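Local coordinates for hypothetical protein BACOVA_04980 (Bacteroides ovatus, PDB 3UFI) that is probably a fimbrillin-like pilus subunit that serves cell adhesion, built on a transthyretin-like beta fold, at residues E16-I21 and P150-F155; I44-E49 and I66-E71; E95-A100 and Q141-R146; G259-Y264 and D282-D287. All coordinates share one frame; numbering follows the deposited sequence.

Interaction 1: E16-I21 and P150-F155; sequences EIYGNI and PVTFDF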
loop_
_atom_site.group_PDB
_atom_site.type_symbol
_atom_site.label_atom_id
_atom_site.label_comp_id
_atom_site.label_asym_id
_atom_site.label_seq_id
_atom_site.Cartn_x
_atom_site.Cartn_y
_atom_site.Cartn_z
ATOM N N GLU A 16 22.709 -0.043 8.164
ATOM C CA GLU A 16 22.302 -1.085 7.230
ATOM C C GLU A 16 20.827 -1.281 7.397
ATOM O O GLU A 16 20.360 -1.520 8.510
ATOM C CB GLU A 16 23.054 -2.382 7.515
ATOM C CG GLU A 16 24.552 -2.306 7.309
ATOM C CD GLU A 16 25.145 -3.622 7.766
ATOM O OE1 GLU A 16 25.068 -4.600 6.988
ATOM O OE2 GLU A 16 25.514 -3.719 8.958
ATOM N N ILE A 17 20.097 -1.217 6.310
ATOM C CA ILE A 17 18.645 -1.239 6.358
ATOM C C ILE A 17 18.037 -2.515 5.788
ATOM O O ILE A 17 18.432 -3.029 4.735
ATOM C CB ILE A 17 18.111 0.039 5.628
ATOM C CG1 ILE A 17 18.623 1.323 6.376
ATOM C CG2 ILE A 17 16.569 0.011 5.495
ATOM C CD1 ILE A 17 18.245 2.582 5.849
ATOM N N TYR A 18 17.042 -3.003 6.532
ATOM C CA TYR A 18 16.186 -4.112 6.198
ATOM C C TYR A 18 14.738 -3.695 6.375
ATOM O O TYR A 18 14.449 -2.720 7.076
ATOM C CB TYR A 18 16.459 -5.326 7.090
ATOM C CG TYR A 18 17.826 -5.949 6.993
ATOM C CD1 TYR A 18 18.854 -5.548 7.848
ATOM C CD2 TYR A 18 18.050 -7.059 6.177
ATOM C CE1 TYR A 18 20.073 -6.220 7.882
ATOM C CE2 TYR A 18 19.271 -7.745 6.208
ATOM C CZ TYR A 18 20.259 -7.346 7.096
ATOM O OH TYR A 18 21.464 -7.995 7.157
ATOM N N GLY A 19 13.834 -4.482 5.799
ATOM C CA GLY A 19 12.412 -4.227 5.906
ATOM C C GLY A 19 11.574 -5.486 5.934
ATOM O O GLY A 19 11.801 -6.416 5.151
ATOM N N ASN A 20 10.596 -5.499 6.850
ATOM C CA ASN A 20 9.527 -6.502 6.953
ATOM C C ASN A 20 8.248 -5.846 6.505
ATOM O O ASN A 20 8.098 -4.635 6.677
ATOM C CB ASN A 20 9.345 -6.994 8.399
ATOM C CG ASN A 20 10.323 -7.991 8.898
ATOM O OD1 ASN A 20 10.613 -8.985 8.244
ATOM N ND2 ASN A 20 10.742 -7.819 10.142
ATOM N N ILE A 21 7.317 -6.608 5.956
ATOM C CA ILE A 21 5.981 -6.085 5.637
ATOM C C ILE A 21 4.986 -6.899 6.444
ATOM O O ILE A 21 5.101 -8.121 6.457
ATOM C CB ILE A 21 5.638 -6.077 4.122
ATOM C CG1 ILE A 21 6.690 -5.277 3.317
ATOM C CG2 ILE A 21 4.226 -5.482 3.904
ATOM C CD1 ILE A 21 6.609 -5.472 1.763
ATOM N N PRO A 150 22.730 -2.308 12.021
ATOM C CA PRO A 150 21.593 -2.695 11.179
ATOM C C PRO A 150 20.274 -2.238 11.820
ATOM O O PRO A 150 20.116 -2.256 13.035
ATOM C CB PRO A 150 21.685 -4.236 11.115
ATOM C CG PRO A 150 22.812 -4.641 12.009
ATOM C CD PRO A 150 23.239 -3.456 12.809
ATOM N N VAL A 151 19.344 -1.818 11.018
ATOM C CA VAL A 151 17.997 -1.448 11.485
ATOM C C VAL A 151 16.997 -2.141 10.563
ATOM O O VAL A 151 17.174 -2.115 9.342
ATOM C CB VAL A 151 17.739 0.095 11.597
ATOM C CG1 VAL A 151 18.157 0.836 10.331
ATOM C CG2 VAL A 151 16.267 0.406 11.940
ATOM N N THR A 152 15.956 -2.741 11.140
ATOM C CA THR A 152 14.870 -3.340 10.372
ATOM C C THR A 152 13.597 -2.542 10.566
ATOM O O THR A 152 13.093 -2.448 11.684
ATOM C CB THR A 152 14.619 -4.809 10.740
ATOM O OG1 THR A 152 15.831 -5.520 10.570
ATOM C CG2 THR A 152 13.511 -5.460 9.843
ATOM N N PHE A 153 13.052 -2.007 9.478
ATOM C CA PHE A 153 11.773 -1.328 9.543
ATOM C C PHE A 153 10.638 -2.339 9.456
ATOM O O PHE A 153 10.722 -3.292 8.669
ATOM C CB PHE A 153 11.628 -0.326 8.379
ATOM C CG PHE A 153 12.522 0.873 8.469
ATOM C CD1 PHE A 153 12.226 1.920 9.338
ATOM C CD2 PHE A 153 13.647 0.978 7.665
ATOM C CE1 PHE A 153 13.057 3.039 9.419
ATOM C CE2 PHE A 153 14.462 2.118 7.722
ATOM C CZ PHE A 153 14.167 3.133 8.610
ATOM N N ASP A 154 9.590 -2.146 10.263
ATOM C CA ASP A 154 8.391 -2.978 10.192
ATOM C C ASP A 154 7.297 -2.178 9.485
ATOM O O ASP A 154 6.651 -1.325 10.100
ATOM C CB ASP A 154 7.918 -3.481 11.567
ATOM C CG ASP A 154 6.790 -4.497 11.446
ATOM O OD1 ASP A 154 6.770 -5.248 10.438
ATOM O OD2 ASP A 154 5.923 -4.533 12.347
ATOM N N PHE A 155 7.140 -2.397 8.181
ATOM C CA PHE A 155 6.170 -1.673 7.357
ATOM C C PHE A 155 4.773 -2.251 7.473
ATOM O O PHE A 155 4.595 -3.462 7.578
ATOM C CB PHE A 155 6.587 -1.686 5.879
ATOM C CG PHE A 155 7.848 -0.930 5.527
ATOM C CD1 PHE A 155 9.088 -1.567 5.534
ATOM C CD2 PHE A 155 7.785 0.388 5.074
ATOM C CE1 PHE A 155 10.247 -0.894 5.122
ATOM C CE2 PHE A 155 8.946 1.065 4.672
ATOM C CZ PHE A 155 10.169 0.421 4.705
#

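Interaction 2: I44-E49 and I66-E71; sequences IGVTVE and IQYRNE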
loop_
_atom_site.group_PDB
_atom_site.type_symbol
_atom_site.label_atom_id
_atom_site.label_comp_id
_atom_site.label_asym_id
_atom_site.label_seq_id
_atom_site.Cartn_x
_atom_site.Cartn_y
_atom_site.Cartn_z
ATOM N N ILE A 44 12.324 2.443 -1.361
ATOM C CA ILE A 44 11.790 3.077 -0.155
ATOM C C ILE A 44 12.515 4.420 0.078
ATOM O O ILE A 44 13.627 4.610 -0.404
ATOM C CB ILE A 44 11.909 2.123 1.090
ATOM C CG1 ILE A 44 13.399 1.817 1.458
ATOM C CG2 ILE A 44 11.041 0.835 0.914
ATOM C CD1 ILE A 44 13.630 1.085 2.827
ATOM N N GLY A 45 11.867 5.323 0.802
ATOM C CA GLY A 45 12.449 6.593 1.211
ATOM C C GLY A 45 12.652 6.541 2.705
ATOM O O GLY A 45 11.724 6.171 3.413
ATOM N N VAL A 46 13.870 6.830 3.188
ATOM C CA VAL A 46 14.262 6.763 4.616
ATOM C C VAL A 46 14.605 8.174 5.136
ATOM O O VAL A 46 15.389 8.908 4.530
ATOM C CB VAL A 46 15.427 5.751 4.849
ATOM C CG1 VAL A 46 15.862 5.718 6.321
ATOM C CG2 VAL A 46 15.020 4.338 4.387
ATOM N N THR A 47 13.966 8.558 6.251
ATOM C CA THR A 47 14.144 9.857 6.873
ATOM C C THR A 47 14.599 9.695 8.333
ATOM O O THR A 47 13.994 8.930 9.087
ATOM C CB THR A 47 12.820 10.646 6.790
ATOM O OG1 THR A 47 12.433 10.756 5.423
ATOM C CG2 THR A 47 12.910 12.044 7.399
ATOM N N VAL A 48 15.617 10.474 8.727
ATOM C CA VAL A 48 16.082 10.586 10.113
ATOM C C VAL A 48 15.197 11.661 10.738
ATOM O O VAL A 48 15.302 12.837 10.385
ATOM C CB VAL A 48 17.588 10.871 10.243
ATOM C CG1 VAL A 48 17.973 11.062 11.709
ATOM C CG2 VAL A 48 18.397 9.740 9.616
ATOM N N GLU A 49 14.233 11.216 11.551
ATOM C CA GLU A 49 13.213 12.051 12.181
ATOM C C GLU A 49 13.784 12.821 13.361
ATOM O O GLU A 49 13.693 14.046 13.400
ATOM C CB GLU A 49 12.003 11.186 12.616
ATOM C CG GLU A 49 11.039 11.904 13.552
ATOM C CD GLU A 49 9.757 11.185 13.915
ATOM O OE1 GLU A 49 9.096 10.644 12.999
ATOM O OE2 GLU A 49 9.376 11.225 15.108
ATOM N N ILE A 66 15.739 9.593 1.663
ATOM C CA ILE A 66 16.907 9.006 1.011
ATOM C C ILE A 66 16.430 7.727 0.360
ATOM O O ILE A 66 15.849 6.903 1.043
ATOM C CB ILE A 66 18.097 8.790 2.002
ATOM C CG1 ILE A 66 18.493 10.108 2.725
ATOM C CG2 ILE A 66 19.300 8.113 1.307
ATOM C CD1 ILE A 66 18.914 11.349 1.822
ATOM N N GLN A 67 16.669 7.564 -0.951
ATOM C CA GLN A 67 16.210 6.374 -1.661
ATOM C C GLN A 67 17.115 5.160 -1.412
ATOM O O GLN A 67 18.324 5.264 -1.533
ATOM C CB GLN A 67 16.098 6.642 -3.174
ATOM C CG GLN A 67 15.327 5.512 -3.888
ATOM C CD GLN A 67 15.295 5.631 -5.382
ATOM O OE1 GLN A 67 14.590 4.897 -6.049
ATOM N NE2 GLN A 67 16.058 6.537 -5.953
ATOM N N TYR A 68 16.494 4.021 -1.074
ATOM C CA TYR A 68 17.089 2.696 -0.890
ATOM C C TYR A 68 16.355 1.736 -1.828
ATOM O O TYR A 68 15.169 1.923 -2.099
ATOM C CB TYR A 68 17.016 2.209 0.581
ATOM C CG TYR A 68 18.030 2.858 1.498
ATOM C CD1 TYR A 68 17.881 4.180 1.918
ATOM C CD2 TYR A 68 19.145 2.156 1.943
ATOM C CE1 TYR A 68 18.822 4.784 2.759
ATOM C CE2 TYR A 68 20.100 2.754 2.765
ATOM C CZ TYR A 68 19.942 4.072 3.157
ATOM O OH TYR A 68 20.852 4.630 4.005
ATOM N N ARG A 69 17.074 0.759 -2.377
ATOM C CA ARG A 69 16.495 -0.233 -3.280
ATOM C C ARG A 69 16.585 -1.614 -2.633
ATOM O O ARG A 69 17.592 -1.932 -2.015
ATOM C CB ARG A 69 17.248 -0.213 -4.625
ATOM C CG ARG A 69 16.683 -1.150 -5.679
ATOM C CD ARG A 69 17.554 -1.126 -6.913
ATOM N NE ARG A 69 17.175 -2.163 -7.873
ATOM C CZ ARG A 69 17.656 -3.404 -7.874
ATOM N NH1 ARG A 69 18.526 -3.791 -6.940
ATOM N NH2 ARG A 69 17.264 -4.275 -8.796
ATOM N N ASN A 70 15.573 -2.459 -2.843
ATOM C CA ASN A 70 15.608 -3.833 -2.361
ATOM C C ASN A 70 16.664 -4.613 -3.148
ATOM O O ASN A 70 16.582 -4.662 -4.363
ATOM C CB ASN A 70 14.224 -4.488 -2.468
ATOM C CG ASN A 70 14.217 -5.915 -2.005
ATOM O OD1 ASN A 70 14.055 -6.847 -2.786
ATOM N ND2 ASN A 70 14.468 -6.122 -0.739
ATOM N N GLU A 71 17.696 -5.130 -2.465
ATOM C CA GLU A 71 18.774 -5.910 -3.073
ATOM C C GLU A 71 18.277 -7.346 -3.257
ATOM O O GLU A 71 18.100 -7.805 -4.384
ATOM C CB GLU A 71 20.049 -5.837 -2.210
ATOM C CG GLU A 71 21.273 -6.494 -2.835
ATOM C CD GLU A 71 22.035 -5.715 -3.896
ATOM O OE1 GLU A 71 21.405 -4.979 -4.692
ATOM O OE2 GLU A 71 23.277 -5.871 -3.947
#

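Interaction 3: E95-A100 and Q141-R146; sequences EFTLNA and QATGVR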
loop_
_atom_site.group_PDB
_atom_site.type_symbol
_atom_site.label_atom_id
_atom_site.label_comp_id
_atom_site.label_asym_id
_atom_site.label_seq_id
_atom_site.Cartn_x
_atom_site.Cartn_y
_atom_site.Cartn_z
ATOM N N GLU A 95 20.473 7.505 20.524
ATOM C CA GLU A 95 19.372 6.879 19.797
ATOM C C GLU A 95 18.790 7.827 18.774
ATOM O O GLU A 95 18.885 9.043 18.921
ATOM C CB GLU A 95 18.268 6.426 20.751
ATOM C CG GLU A 95 18.734 5.396 21.767
ATOM C CD GLU A 95 17.642 4.703 22.554
ATOM O OE1 GLU A 95 16.572 5.316 22.777
ATOM O OE2 GLU A 95 17.866 3.538 22.954
ATOM N N PHE A 96 18.187 7.260 17.730
ATOM C CA PHE A 96 17.541 7.997 16.649
ATOM C C PHE A 96 16.202 7.392 16.354
ATOM O O PHE A 96 15.982 6.208 16.622
ATOM C CB PHE A 96 18.400 7.973 15.376
ATOM C CG PHE A 96 19.777 8.580 15.513
ATOM C CD1 PHE A 96 20.830 7.846 16.054
ATOM C CD2 PHE A 96 20.030 9.877 15.071
ATOM C CE1 PHE A 96 22.096 8.416 16.188
ATOM C CE2 PHE A 96 21.300 10.434 15.181
ATOM C CZ PHE A 96 22.324 9.705 15.738
ATOM N N THR A 97 15.307 8.207 15.813
ATOM C CA THR A 97 14.020 7.797 15.298
ATOM C C THR A 97 14.096 7.952 13.791
ATOM O O THR A 97 14.490 9.006 13.299
ATOM C CB THR A 97 12.850 8.562 15.907
ATOM O OG1 THR A 97 12.850 8.348 17.314
ATOM C CG2 THR A 97 11.506 8.118 15.318
ATOM N N LEU A 98 13.749 6.891 13.062
ATOM C CA LEU A 98 13.754 6.906 11.601
ATOM C C LEU A 98 12.423 6.470 11.077
ATOM O O LEU A 98 11.801 5.588 11.659
ATOM C CB LEU A 98 14.847 5.955 11.033
ATOM C CG LEU A 98 16.256 6.515 10.794
ATOM C CD1 LEU A 98 16.967 6.860 12.114
ATOM C CD2 LEU A 98 17.102 5.503 10.032
ATOM N N ASN A 99 11.982 7.066 9.972
ATOM C CA ASN A 99 10.726 6.741 9.282
ATOM C C ASN A 99 11.040 6.221 7.917
ATOM O O ASN A 99 12.056 6.629 7.348
ATOM C CB ASN A 99 9.810 7.975 9.119
ATOM C CG ASN A 99 9.432 8.691 10.371
ATOM O OD1 ASN A 99 9.038 8.091 11.371
ATOM N ND2 ASN A 99 9.491 10.007 10.314
ATOM N N ALA A 100 10.194 5.376 7.356
ATOM C CA ALA A 100 10.414 4.920 5.999
ATOM C C ALA A 100 9.074 4.699 5.325
ATOM O O ALA A 100 8.073 4.497 6.003
ATOM C CB ALA A 100 11.266 3.651 5.988
ATOM N N GLN A 141 8.095 3.144 11.208
ATOM C CA GLN A 141 8.835 4.040 12.081
ATOM C C GLN A 141 9.625 3.174 13.045
ATOM O O GLN A 141 9.062 2.267 13.658
ATOM C CB GLN A 141 7.956 5.067 12.800
ATOM C CG GLN A 141 8.804 5.923 13.743
ATOM C CD GLN A 141 8.024 6.974 14.467
ATOM O OE1 GLN A 141 7.454 6.731 15.537
ATOM N NE2 GLN A 141 8.026 8.171 13.912
ATOM N N ALA A 142 10.940 3.395 13.099
ATOM C CA ALA A 142 11.859 2.673 13.986
ATOM C C ALA A 142 12.416 3.620 15.042
ATOM O O ALA A 142 12.962 4.673 14.710
ATOM C CB ALA A 142 12.995 2.055 13.171
ATOM N N THR A 143 12.251 3.262 16.320
ATOM C CA THR A 143 12.781 4.045 17.446
ATOM C C THR A 143 13.989 3.287 18.022
ATOM O O THR A 143 14.133 2.096 17.766
ATOM C CB THR A 143 11.699 4.294 18.497
ATOM O OG1 THR A 143 11.246 3.028 18.977
ATOM C CG2 THR A 143 10.525 5.107 17.955
ATOM N N GLY A 144 14.852 3.984 18.743
ATOM C CA GLY A 144 16.039 3.394 19.361
ATOM C C GLY A 144 17.074 2.928 18.357
ATOM O O GLY A 144 17.838 2.010 18.641
ATOM N N VAL A 145 17.111 3.568 17.172
ATOM C CA VAL A 145 18.056 3.268 16.101
ATOM C C VAL A 145 19.417 3.774 16.554
ATOM O O VAL A 145 19.514 4.863 17.131
ATOM C CB VAL A 145 17.597 3.881 14.750
ATOM C CG1 VAL A 145 18.636 3.694 13.641
ATOM C CG2 VAL A 145 16.243 3.327 14.331
ATOM N N ARG A 146 20.456 2.960 16.303
ATOM C CA ARG A 146 21.816 3.286 16.684
ATOM C C ARG A 146 22.687 3.506 15.456
ATOM O O ARG A 146 22.429 2.935 14.402
ATOM C CB ARG A 146 22.401 2.172 17.572
ATOM C CG ARG A 146 21.681 1.987 18.918
ATOM C CD ARG A 146 21.933 3.103 19.933
ATOM N NE ARG A 146 23.357 3.336 20.208
ATOM C CZ ARG A 146 24.083 2.633 21.071
ATOM N NH1 ARG A 146 23.540 1.620 21.732
ATOM N NH2 ARG A 146 25.362 2.922 21.262
HETATM O O HOH W 1 18.557 0.781 21.135
HETATM O O HOH W 2 14.446 6.578 19.732
#

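Interaction 4: G259-Y264 and D282-D287; sequences GHAYPY and DWIVED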
loop_
_atom_site.group_PDB
_atom_site.type_symbol
_atom_site.label_atom_id
_atom_site.label_comp_id
_atom_site.label_asym_id
_atom_site.label_seq_id
_atom_site.Cartn_x
_atom_site.Cartn_y
_atom_site.Cartn_z
ATOM N N GLY A 259 -4.891 -0.867 6.435
ATOM C CA GLY A 259 -4.344 -2.190 6.702
ATOM C C GLY A 259 -5.305 -3.353 6.707
ATOM O O GLY A 259 -4.919 -4.456 7.097
ATOM N N HIS A 260 -6.552 -3.138 6.268
ATOM C CA HIS A 260 -7.535 -4.220 6.248
ATOM C C HIS A 260 -8.087 -4.428 4.860
ATOM O O HIS A 260 -8.131 -3.493 4.067
ATOM C CB HIS A 260 -8.680 -3.926 7.228
ATOM C CG HIS A 260 -8.277 -4.028 8.659
ATOM N ND1 HIS A 260 -8.184 -5.255 9.296
ATOM C CD2 HIS A 260 -7.957 -3.050 9.538
ATOM C CE1 HIS A 260 -7.808 -4.989 10.536
ATOM N NE2 HIS A 260 -7.665 -3.674 10.731
ATOM N N ALA A 261 -8.525 -5.651 4.583
ATOM C CA ALA A 261 -9.161 -6.031 3.328
ATOM C C ALA A 261 -10.606 -6.365 3.625
ATOM O O ALA A 261 -10.915 -6.936 4.677
ATOM C CB ALA A 261 -8.433 -7.196 2.672
ATOM N N TYR A 262 -11.501 -5.897 2.752
ATOM C CA TYR A 262 -12.948 -6.041 2.910
ATOM C C TYR A 262 -13.513 -6.826 1.761
ATOM O O TYR A 262 -13.821 -6.267 0.708
ATOM C CB TYR A 262 -13.640 -4.668 3.077
ATOM C CG TYR A 262 -13.107 -3.926 4.283
ATOM C CD1 TYR A 262 -11.927 -3.187 4.207
ATOM C CD2 TYR A 262 -13.728 -4.030 5.520
ATOM C CE1 TYR A 262 -11.394 -2.558 5.327
ATOM C CE2 TYR A 262 -13.218 -3.378 6.642
ATOM C CZ TYR A 262 -12.039 -2.659 6.544
ATOM O OH TYR A 262 -11.528 -2.006 7.642
ATOM N N PRO A 263 -13.668 -8.149 1.952
ATOM C CA PRO A 263 -14.182 -8.982 0.857
ATOM C C PRO A 263 -15.713 -8.934 0.756
ATOM O O PRO A 263 -16.427 -8.750 1.743
ATOM C CB PRO A 263 -13.656 -10.389 1.193
ATOM C CG PRO A 263 -12.788 -10.225 2.448
ATOM C CD PRO A 263 -13.281 -8.984 3.110
ATOM N N TYR A 264 -16.195 -9.018 -0.480
ATOM C CA TYR A 264 -17.608 -9.057 -0.836
ATOM C C TYR A 264 -17.846 -10.262 -1.698
ATOM O O TYR A 264 -17.089 -10.489 -2.656
ATOM C CB TYR A 264 -18.044 -7.780 -1.586
ATOM C CG TYR A 264 -18.143 -6.564 -0.698
ATOM C CD1 TYR A 264 -17.010 -5.817 -0.377
ATOM C CD2 TYR A 264 -19.362 -6.168 -0.156
ATOM C CE1 TYR A 264 -17.092 -4.694 0.445
ATOM C CE2 TYR A 264 -19.456 -5.047 0.669
ATOM C CZ TYR A 264 -18.322 -4.303 0.952
ATOM O OH TYR A 264 -18.396 -3.207 1.778
ATOM N N ASP A 282 -7.247 -9.199 7.506
ATOM C CA ASP A 282 -6.005 -8.442 7.568
ATOM C C ASP A 282 -5.549 -8.279 6.108
ATOM O O ASP A 282 -6.320 -8.581 5.197
ATOM C CB ASP A 282 -4.952 -9.131 8.458
ATOM C CG ASP A 282 -5.270 -9.126 9.938
ATOM O OD1 ASP A 282 -5.765 -8.091 10.437
ATOM O OD2 ASP A 282 -4.968 -10.133 10.609
ATOM N N TRP A 283 -4.329 -7.815 5.866
ATOM C CA TRP A 283 -3.898 -7.577 4.504
ATOM C C TRP A 283 -3.628 -8.840 3.705
ATOM O O TRP A 283 -2.555 -9.452 3.776
ATOM C CB TRP A 283 -2.698 -6.662 4.444
ATOM C CG TRP A 283 -2.545 -6.042 3.094
ATOM C CD1 TRP A 283 -1.796 -6.508 2.055
ATOM C CD2 TRP A 283 -3.242 -4.888 2.600
ATOM N NE1 TRP A 283 -1.871 -5.638 0.995
ATOM C CE2 TRP A 283 -2.759 -4.637 1.300
ATOM C CE3 TRP A 283 -4.182 -4.004 3.158
ATOM C CZ2 TRP A 283 -3.187 -3.536 0.540
ATOM C CZ3 TRP A 283 -4.580 -2.900 2.419
ATOM C CH2 TRP A 283 -4.086 -2.674 1.126
ATOM N N ILE A 284 -4.624 -9.162 2.880
ATOM C CA ILE A 284 -4.670 -10.269 1.934
ATOM C C ILE A 284 -3.913 -9.871 0.667
ATOM O O ILE A 284 -4.128 -8.764 0.131
ATOM C CB ILE A 284 -6.156 -10.640 1.601
ATOM C CG1 ILE A 284 -6.904 -11.192 2.838
ATOM C CG2 ILE A 284 -6.242 -11.621 0.384
ATOM C CD1 ILE A 284 -8.387 -11.710 2.520
ATOM N N VAL A 285 -3.064 -10.789 0.180
ATOM C CA VAL A 285 -2.288 -10.620 -1.046
ATOM C C VAL A 285 -2.580 -11.805 -1.977
ATOM O O VAL A 285 -2.881 -12.909 -1.502
ATOM C CB VAL A 285 -0.757 -10.428 -0.815
ATOM C CG1 VAL A 285 -0.457 -9.147 -0.035
ATOM C CG2 VAL A 285 -0.117 -11.645 -0.154
ATOM N N GLU A 286 -2.481 -11.571 -3.302
ATOM C CA GLU A 286 -2.678 -12.609 -4.317
ATOM C C GLU A 286 -1.432 -13.498 -4.377
ATOM O O GLU A 286 -0.314 -12.973 -4.429
ATOM C CB GLU A 286 -2.988 -11.983 -5.691
ATOM N N ASP A 287 -1.622 -14.835 -4.324
ATOM C CA ASP A 287 -0.525 -15.807 -4.361
ATOM C C ASP A 287 -0.102 -16.087 -5.798
ATOM O O ASP A 287 0.690 -15.332 -6.360
ATOM C CB ASP A 287 -0.928 -17.115 -3.655
ATOM C CG ASP A 287 -0.011 -17.554 -2.519
ATOM O OD1 ASP A 287 0.973 -16.830 -2.228
ATOM O OD2 ASP A 287 -0.281 -18.617 -1.914
#

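Interaction 1: E16-I21 and P150-F155
Five backbone hydrogen bonds join Y18, N20 and their neighbours to the strand beside them, in parallel register from E16 opposite P150 to I21 opposite F155. The shortest is V151 N to E16 O at 2.7 Å; the straightest, N20 N to F153 O, reaches 174° at the hydrogen. CA-H...O contacts fill in between, among them G19 CA to F153 O at 3.4 Å.

The apolar contacts lie on the face of I17, I21, V151, F153 and F155. I17 CG2 meets the edge of the F153 ring at CE2, 3.7 Å away and near the ring plane, while I17 CG1 rests 4.0 Å from V151 CG1. F155 turns its edge to N20 O and to the alpha carbon of G19, and W38 meets the same ring edge-to-face.

On the other face the contacts are mixed. T152 places OG1 3.5 Å from Y18 CB; its CG2, anti to the backbone N, is thereby brought within 3.6 Å of N20 ND2. The Y18 ring has P150 CB at its edge.

The two faces thus differ in chemistry: an apolar side turned into the curled sheet, a more polar one turned largely outward, with main-chain bonds fixing the register.

Interaction 2: I44-E49 and I66-E71
I44 and V46 pack against Y68, and four backbone hydrogen bonds fix this short antiparallel pairing. I44 and Y68 exchange bonds in both directions, as do V46 and I66; the straightest, I66 N to V46 O, is 3.0 Å long with 175° at the hydrogen. Between these hydrogen-bonded pairs, G45 faces Q67 in a non-hydrogen-bonded pair, and G45 CA reaches I66 O at 3.4 Å.

The tight part is the face of I44, V46, I66 and Y68. CG1 of I44 lies between the backbone N and the carbonyl carbon (chi1 64°), which brings it within 3.7 Å of Y68 CB. One methyl of V46, CG2, approaches the phenol ring obliquely and stands 3.8 Å from Y68 CD1. An alanine at Y68 would probably open a gap beside V46 and leave its CG2 methyl without this neighbour, though the CB touching I44 would remain.

The opposite face is looser. There G45 has no side chain, and Q67 brings its CG 4.0 Å from I44 O while its OE1 turns to R43. The strands diverge with an angle of 135° between their directions, and beyond V46 and Y68 they go separate ways: strand 43-51 goes on to pair with strand 95-102, whereas R69 forms a salt bridge with D41.

Strand 43-51 is flanked on its other edge by strand 95-102, and strand 66-72 by strand 75-78, where V78 touches I66 and Y68. I17 of strand 16-25 packs on I44, V46 and Y68, closing the apolar face in the curled sheet.

Interaction 3: E95-A100 and Q141-R146
N99 and Q141 lie side by side and point the same way, their amide planes only 21° apart in the N99 conformer given. There Q141 NE2 donates to N99 OD1 at 2.7 Å, in the carbonyl plane, and E49 on the neighbouring strand bonds N99 ND2. CG of Q141, anti to its backbone N (chi1 177°), is carried alongside N99, 3.2 Å from N99 OD1. The Q141 amide crosses T97 obliquely, NE2 lying 3.8 Å from T97 CG2.

T97 and T143 also run alongside each other, OG1 of T97 4.0 Å from T143 CG2. Here the antiparallel register, held by paired bonds between L98 and A142, slips by one residue: G144 and V145 both face F96 in a G1 beta bulge. G144 has a positive phi (67°), which favours glycine; its N-H goes to a water while V145 N bonds F96 O.

Past the bulge V145 and L98 cross at about a right angle, CG1 of V145 3.9 Å from L98 CD1, on the face that packs against V151 and F153. The F96 ring offers its edge to V145 O, which lies 3.4 Å from CD1 and also accepts the F96 N-H. E95 lays CD 3.8 Å from G144 CA.

Interaction 4: G259-Y264 and D282-D287
D282 and H260 lie side by side, pointing the same way, with carboxylate and imidazole planes 37° apart. OD1 of D282 comes obliquely to the imidazole, 3.7 Å from H260 CE1. Each group has its hydrogen bond elsewhere: H260 ND1 with E281 O, and D282 OD2 with T31 OG1. The carboxylate may still favour positive charge on the ring through space, although the two do not bond directly. At the backbone of the same residue, D282 O lies 3.6 Å from A261 CB.

W283 follows, its CG anti to the backbone N and beside the carbonyl carbon (chi1 -160°), from where the indole extends to G259. The six-membered part reaches the first segment, with CE3 3.8 Å from G259 C at the ring edge. H260 O comes obliquely to the neighbouring CZ3, 4.0 Å away. H157 stacks on the indole, which thus also packs on another part of the chain. G259 has a positive phi of 76°, a value that favours glycine.

I284 makes the last contact, its CB 4.3 Å from A261 CB. Beyond it the chain leads away from 259-264, and V285 O accepts a hydrogen bond from N26 ND2 near strand 16-25.

The contact joins two irregular pieces of chain, and no hydrogen bond links the two segments directly. Cohesion between them is left to van der Waals touch and perhaps a weak electrostatic attraction between the D282 carboxylate and the H260 ring, while bonds to E281, T31 and other surrounding residues help to set the positions of the facing groups.

How the interactions relate
Interactions 1, 2 and 3 belong to one mixed sheet that curls so that their apolar faces meet: I17 CD1 lies against Y68, F153 against V46 and L98, V151 against V145. Interaction 2 is largely buried, whereas interactions 1 and 3 are partly buried, with exposed residues mainly on the more polar face. Strands 43-51 and 95-102 are neighbours, tying interaction 2 to interaction 3, and the chain passes directly from strand 138-146 to 150-156. Pairing is parallel in interaction 1 and antiparallel in the other two. Interaction 4, partly buried and about 23 Å from interaction 1 between centres, joins loops without direct hydrogen bonds.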